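Glutamate--tRNA ligase (Elizabethkingia anophelis, PDB 6B1Z) probably attaches glutamate to tRNA in an ATP-dependent reaction, as a class I glutamyl-tRNA synthetase. Local coordinates at residues 34-39 / 329-334. Numbering follows the deposited sequence.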
ATOM      1  N   TYR A  34       9.495   0.236   5.990  1.00 16.12           N
ATOM      2  CA  TYR A  34      10.884   0.619   6.232  1.00 14.24           C
ATOM      3  C   TYR A  34      11.138   0.887   7.718  1.00 16.87           C
ATOM      4  O   TYR A  34      12.230   0.575   8.217  1.00 18.41           O
ATOM      5  CB  TYR A  34      11.266   1.821   5.354  1.00 15.30           C
ATOM      6  CG  TYR A  34      11.410   1.528   3.859  1.00 15.83           C
ATOM      7  CD1 TYR A  34      11.316   0.227   3.340  1.00 15.45           C
ATOM      8  CD2 TYR A  34      11.644   2.559   2.962  1.00 17.97           C
ATOM      9  CE1 TYR A  34      11.446  -0.011   1.969  1.00 16.90           C
ATOM     10  CE2 TYR A  34      11.783   2.325   1.595  1.00 20.20           C
ATOM     11  CZ  TYR A  34      11.680   1.046   1.104  1.00 17.54           C
ATOM     12  OH  TYR A  34      11.827   0.843  -0.240  1.00 19.21           O
ATOM     13  N   ASP A  35      10.153   1.443   8.441  1.00 16.25           N
ATOM     14  CA  ASP A  35      10.231   1.504   9.905  1.00 15.73           C
ATOM     15  C   ASP A  35      10.475   0.127  10.509  1.00 17.40           C
ATOM     16  O   ASP A  35      11.362  -0.059  11.356  1.00 18.01           O
ATOM     17  CB  ASP A  35       8.924   2.046  10.489  1.00 16.09           C
ATOM     18  CG  ASP A  35       8.795   3.534  10.413  1.00 19.13           C
ATOM     19  OD1 ASP A  35       9.801   4.248  10.638  1.00 17.82           O
ATOM     20  OD2 ASP A  35       7.647   3.996  10.169  1.00 17.07           O
ATOM     21  N   TYR A  36       9.638  -0.838  10.121  1.00 16.17           N
ATOM     22  CA  TYR A  36       9.703  -2.182  10.683  1.00 16.84           C
ATOM     23  C   TYR A  36      11.032  -2.847  10.359  1.00 18.49           C
ATOM     24  O   TYR A  36      11.708  -3.385  11.247  1.00 19.39           O
ATOM     25  CB  TYR A  36       8.534  -2.997  10.130  1.00 16.14           C
ATOM     26  CG  TYR A  36       8.389  -4.390  10.700  1.00 17.06           C
ATOM     27  CD1 TYR A  36       7.934  -4.590  11.996  1.00 18.18           C
ATOM     28  CD2 TYR A  36       8.693  -5.507   9.929  1.00 18.34           C
ATOM     29  CE1 TYR A  36       7.791  -5.862  12.509  1.00 18.63           C
ATOM     30  CE2 TYR A  36       8.554  -6.781  10.433  1.00 18.98           C
ATOM     31  CZ  TYR A  36       8.107  -6.956  11.731  1.00 20.75           C
ATOM     32  OH  TYR A  36       7.974  -8.232  12.241  1.00 24.86           O
ATOM     33  N   LEU A  37      11.431  -2.797   9.086  1.00 16.24           N
ATOM     34  CA  LEU A  37      12.684  -3.419   8.676  1.00 17.43           C
ATOM     35  C   LEU A  37      13.870  -2.785   9.384  1.00 19.89           C
ATOM     36  O   LEU A  37      14.781  -3.492   9.828  1.00 20.44           O
ATOM     37  CB  LEU A  37      12.854  -3.317   7.157  1.00 18.66           C
ATOM     38  CG  LEU A  37      11.833  -4.074   6.292  1.00 16.91           C
ATOM     39  CD1 LEU A  37      12.104  -3.850   4.805  1.00 20.25           C
ATOM     40  CD2 LEU A  37      11.862  -5.565   6.620  1.00 18.50           C
ATOM     41  N   PHE A  38      13.870  -1.456   9.514  1.00 17.87           N
ATOM     42  CA  PHE A  38      14.984  -0.784  10.179  1.00 19.53           C
ATOM     43  C   PHE A  38      15.044  -1.160  11.654  1.00 22.66           C
ATOM     44  O   PHE A  38      16.123  -1.458  12.182  1.00 21.30           O
ATOM     45  CB  PHE A  38      14.868   0.732  10.008  1.00 18.98           C
ATOM     46  CG  PHE A  38      16.053   1.497  10.536  1.00 18.73           C
ATOM     47  CD1 PHE A  38      17.235   1.556   9.823  1.00 18.44           C
ATOM     48  CD2 PHE A  38      15.975   2.170  11.751  1.00 22.50           C
ATOM     49  CE1 PHE A  38      18.322   2.259  10.314  1.00 22.50           C
ATOM     50  CE2 PHE A  38      17.062   2.873  12.239  1.00 23.38           C
ATOM     51  CZ  PHE A  38      18.222   2.923  11.520  1.00 23.55           C
ATOM     52  N   ALA A  39      13.895  -1.176  12.331  1.00 19.34           N
ATOM     53  CA  ALA A  39      13.885  -1.562  13.742  1.00 21.35           C
ATOM     54  C   ALA A  39      14.322  -3.012  13.922  1.00 20.68           C
ATOM     55  O   ALA A  39      15.186  -3.315  14.757  1.00 24.69           O
ATOM     56  CB  ALA A  39      12.495  -1.342  14.342  1.00 20.32           C
ATOM     57  N   GLU A 329      14.280 -12.336   5.321  1.00 22.26           N
ATOM     58  CA  GLU A 329      15.426 -11.961   4.494  1.00 21.92           C
ATOM     59  C   GLU A 329      15.554 -10.444   4.374  1.00 22.36           C
ATOM     60  O   GLU A 329      16.671  -9.906   4.433  1.00 23.46           O
ATOM     61  CB  GLU A 329      15.310 -12.629   3.119  1.00 23.33           C
ATOM     62  CG  GLU A 329      15.519 -14.142   3.201  1.00 24.66           C
ATOM     63  CD  GLU A 329      15.172 -14.910   1.932  1.00 34.89           C
ATOM     64  OE1 GLU A 329      14.246 -14.503   1.198  1.00 30.37           O
ATOM     65  OE2 GLU A 329      15.825 -15.951   1.682  1.00 35.61           O
ATOM     66  N   MET A 330      14.429  -9.741   4.220  1.00 22.02           N
ATOM     67  CA  MET A 330      14.477  -8.283   4.153  1.00 19.69           C
ATOM     68  C   MET A 330      14.973  -7.689   5.460  1.00 19.55           C
ATOM     69  O   MET A 330      15.760  -6.736   5.450  1.00 21.91           O
ATOM     70  CB  MET A 330      13.106  -7.714   3.799  1.00 17.48           C
ATOM     71  CG  MET A 330      12.708  -7.998   2.365  1.00 18.61           C
ATOM     72  SD  MET A 330      11.260  -7.105   1.776  1.00 20.60           S
ATOM     73  CE  MET A 330       9.924  -7.974   2.592  1.00 23.26           C
ATOM     74  N   ILE A 331      14.524  -8.231   6.599  1.00 19.32           N
ATOM     75  CA  ILE A 331      15.039  -7.767   7.889  1.00 18.68           C
ATOM     76  C   ILE A 331      16.553  -7.924   7.956  1.00 21.33           C
ATOM     77  O   ILE A 331      17.268  -7.032   8.433  1.00 24.72           O
ATOM     78  CB  ILE A 331      14.349  -8.515   9.048  1.00 18.73           C
ATOM     79  CG1 ILE A 331      12.901  -8.044   9.198  1.00 21.30           C
ATOM     80  CG2 ILE A 331      15.125  -8.302  10.350  1.00 20.43           C
ATOM     81  CD1 ILE A 331      12.038  -8.947  10.076  1.00 22.35           C
ATOM     82  N   LYS A 332      17.068  -9.054   7.476  1.00 23.55           N
ATOM     83  CA  LYS A 332      18.497  -9.313   7.606  1.00 28.88           C
ATOM     84  C   LYS A 332      19.331  -8.348   6.767  1.00 28.49           C
ATOM     85  O   LYS A 332      20.434  -7.976   7.177  1.00 31.39           O
ATOM     86  CB  LYS A 332      18.795 -10.764   7.223  1.00 29.86           C
ATOM     87  N   GLU A 333      18.837  -7.910   5.606  1.00 25.45           N
ATOM     88  CA  GLU A 333      19.700  -7.157   4.708  1.00 31.21           C
ATOM     89  C   GLU A 333      19.291  -5.705   4.509  1.00 29.84           C
ATOM     90  O   GLU A 333      20.028  -4.969   3.836  1.00 32.59           O
ATOM     91  CB  GLU A 333      19.800  -7.852   3.347  1.00 37.50           C
ATOM     92  CG  GLU A 333      18.521  -7.988   2.566  1.00 43.24           C
ATOM     93  CD  GLU A 333      18.762  -8.682   1.237  1.00 68.73           C
ATOM     94  OE1 GLU A 333      19.814  -8.415   0.619  1.00 71.44           O
ATOM     95  OE2 GLU A 333      17.920  -9.505   0.818  1.00 80.57           O
ATOM     96  N   PHE A 334      18.179  -5.258   5.095  1.00 24.81           N
ATOM     97  CA  PHE A 334      17.742  -3.881   4.886  1.00 20.57           C
ATOM     98  C   PHE A 334      18.773  -2.893   5.412  1.00 25.04           C
ATOM     99  O   PHE A 334      19.204  -2.969   6.568  1.00 25.84           O
ATOM    100  CB  PHE A 334      16.401  -3.620   5.567  1.00 19.48           C
ATOM    101  CG  PHE A 334      15.830  -2.252   5.260  1.00 19.78           C
ATOM    102  CD1 PHE A 334      15.337  -1.966   3.997  1.00 23.16           C
ATOM    103  CD2 PHE A 334      15.830  -1.254   6.223  1.00 20.32           C
ATOM    104  CE1 PHE A 334      14.817  -0.703   3.697  1.00 21.67           C
ATOM    105  CE2 PHE A 334      15.314   0.010   5.946  1.00 19.51           C
ATOM    106  CZ  PHE A 334      14.805   0.286   4.676  1.00 20.50           C
TER
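M330 O receives two backbone N-H groups at the end of helix 329-333, F334 N at 2.9 Å and, weakly, E333 N at 3.3 Å, which ties the first non-helical residue to the last turn. From there the F334 ring reaches helix 34-39, its CG anti to the backbone N (chi1 -174°). L37 CB lies over one face of this ring, 4.0 Å from the F334 centroid in a CH-pi contact, while L37 CD1 touches ring atom CD1. The other methyl, L37 CD2, packs 3.7 Å from I331 CG1 and also meets M330 CB, so CD1 leans mainly on the phenylalanine and CD2 on the helix before it. The outer end of the F334 ring sits over a face of the Y34 ring, with F334 CE1 3.6 Å from Y34 CD1 and the planes inclined at 35°. No hydrogen bond links the two segments; Y34 OH bonds instead to A312 O, and W316 meets F334 edge-to-face. The helix axes cross at -64°, 8.5 Å apart. The contact packs the end of helix 327-333 and F334 just beyond it against the helix that follows strand 13-16 and starts at the HIGH-like signature of the class I synthetase Rossmann fold.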